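Local coordinates for protein chorismate mutase (PDB 5HUB) that probably catalyses the pericyclic rearrangement of chorismate to prephenate in the shikimate pathway, as an all-helical type II (AroQ-class) chorismate mutase working as a dimer, at residues A[64-69]-A[75-80]. Sequence-based numbering, arbitrary orientation.
Sequences NQFREE and PALAGI
F66 and R67 of helix 49-70 pack against L77, A78 and P75 of helix 74-84, within the helical hairpin made by the last two helices of the three-helix type II chorismate mutase subunit. The local axes approach to 8.1 Å at 140° between their directions, a splayed antiparallel pairing. F66 and L77 cross at about a right angle: L77 CG, anti to the backbone N (chi1 172°), comes to 3.7 Å from F66 CE2, and the second torsion turns CD2 into the ring plane at the phenyl edge. A78 instead sits over one face, its CB 3.9 Å from F66 CG; the ring is thus contacted both at its edge and over a face. L29 of the second subunit also packs on F66, and L77 meets its counterpart there, placing this apolar side at the dimer interface. On the more exposed flank, P75 CD lies 3.9 Å from R67 CB, and the arginine chain, bent at chi3 and crossing the proline ring at about a right angle, brings NE to 3.8 Å from P75 CG, which lies oblique to the guanidinium. That group is steadied within its own helix: R67 NH1 donates to N64 OD1 at 2.7 Å, with the acceptor 7° out of the guanidinium plane.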
# COMPACT_ATOMS: atom_id res chain seq x y z
N ASN A 64 -12.62 -2.90 -6.08
CA ASN A 64 -13.18 -4.22 -5.89
C ASN A 64 -12.08 -5.26 -5.78
O ASN A 64 -12.16 -6.18 -4.97
CB ASN A 64 -14.14 -4.64 -7.01
CG ASN A 64 -15.47 -3.89 -6.98
OD1 ASN A 64 -15.85 -3.30 -5.97
ND2 ASN A 64 -16.20 -3.97 -8.07
N GLN A 65 -11.08 -5.16 -6.63
CA GLN A 65 -9.96 -6.08 -6.53
C GLN A 65 -9.29 -5.98 -5.15
O GLN A 65 -8.98 -7.00 -4.53
CB GLN A 65 -8.92 -5.77 -7.60
CG GLN A 65 -7.61 -6.59 -7.44
CD GLN A 65 -6.57 -6.20 -8.44
OE1 GLN A 65 -6.71 -5.20 -9.13
NE2 GLN A 65 -5.52 -6.99 -8.56
N PHE A 66 -9.02 -4.76 -4.73
CA PHE A 66 -8.33 -4.60 -3.42
C PHE A 66 -9.23 -5.13 -2.31
O PHE A 66 -8.73 -5.84 -1.40
CB PHE A 66 -7.96 -3.15 -3.21
CG PHE A 66 -6.67 -2.74 -3.87
CD1 PHE A 66 -6.48 -2.81 -5.22
CD2 PHE A 66 -5.59 -2.36 -3.09
CE1 PHE A 66 -5.30 -2.45 -5.81
CE2 PHE A 66 -4.39 -2.04 -3.67
CZ PHE A 66 -4.24 -2.08 -5.04
N ARG A 67 -10.52 -4.91 -2.34
CA ARG A 67 -11.43 -5.46 -1.34
C ARG A 67 -11.39 -6.96 -1.37
O ARG A 67 -11.34 -7.62 -0.31
CB ARG A 67 -12.87 -4.96 -1.62
CG ARG A 67 -13.82 -5.41 -0.50
CD ARG A 67 -15.30 -5.19 -0.82
NE ARG A 67 -15.59 -3.77 -1.06
CZ ARG A 67 -15.79 -3.21 -2.26
NH1 ARG A 67 -15.80 -3.93 -3.38
NH2 ARG A 67 -16.04 -1.91 -2.33
N GLU A 68 -11.42 -7.58 -2.54
CA GLU A 68 -11.44 -9.04 -2.65
C GLU A 68 -10.15 -9.66 -2.11
O GLU A 68 -10.20 -10.73 -1.50
CB GLU A 68 -11.66 -9.49 -4.09
CG GLU A 68 -13.08 -9.23 -4.51
CD GLU A 68 -13.26 -9.26 -6.02
OE1 GLU A 68 -12.43 -9.88 -6.74
OE2 GLU A 68 -14.30 -8.69 -6.49
N GLU A 69 -9.03 -9.01 -2.34
CA GLU A 69 -7.72 -9.54 -1.98
C GLU A 69 -7.34 -9.35 -0.53
O GLU A 69 -6.73 -10.24 0.05
CB GLU A 69 -6.65 -8.94 -2.90
CG GLU A 69 -6.91 -9.18 -4.37
CD GLU A 69 -6.14 -10.33 -4.96
OE1 GLU A 69 -6.14 -11.44 -4.37
OE2 GLU A 69 -5.49 -10.11 -6.01
N PRO A 75 -10.63 -1.06 -0.07
CA PRO A 75 -11.08 0.19 -0.66
C PRO A 75 -10.29 1.45 -0.27
O PRO A 75 -9.96 2.31 -1.10
CB PRO A 75 -12.55 0.26 -0.24
CG PRO A 75 -12.93 -1.16 -0.16
CD PRO A 75 -11.74 -1.86 0.47
N ALA A 76 -9.91 1.53 1.01
CA ALA A 76 -9.16 2.66 1.44
C ALA A 76 -7.74 2.66 0.83
O ALA A 76 -7.23 3.71 0.44
CB ALA A 76 -9.05 2.62 2.96
N LEU A 77 -7.12 1.50 0.76
CA LEU A 77 -5.82 1.42 0.17
C LEU A 77 -5.87 1.81 -1.34
O LEU A 77 -5.04 2.58 -1.83
CB LEU A 77 -5.23 0.01 0.36
CG LEU A 77 -3.92 -0.29 -0.39
CD1 LEU A 77 -2.83 0.69 0.01
CD2 LEU A 77 -3.47 -1.72 -0.11
N ALA A 78 -6.82 1.23 -2.08
CA ALA A 78 -7.03 1.60 -3.46
C ALA A 78 -7.24 3.14 -3.62
O ALA A 78 -6.68 3.75 -4.52
CB ALA A 78 -8.24 0.84 -4.05
N GLY A 79 -8.02 3.73 -2.70
CA GLY A 79 -8.29 5.16 -2.69
C GLY A 79 -7.05 6.02 -2.57
O GLY A 79 -6.86 7.00 -3.26
N ILE A 80 -6.13 5.60 -1.70
CA ILE A 80 -4.85 6.25 -1.64
C ILE A 80 -4.10 6.23 -2.97
O ILE A 80 -3.57 7.25 -3.43
CB ILE A 80 -3.96 5.62 -0.50
CG1 ILE A 80 -4.54 6.01 0.84
CG2 ILE A 80 -2.54 6.16 -0.59
CD1 ILE A 80 -3.89 5.24 2.02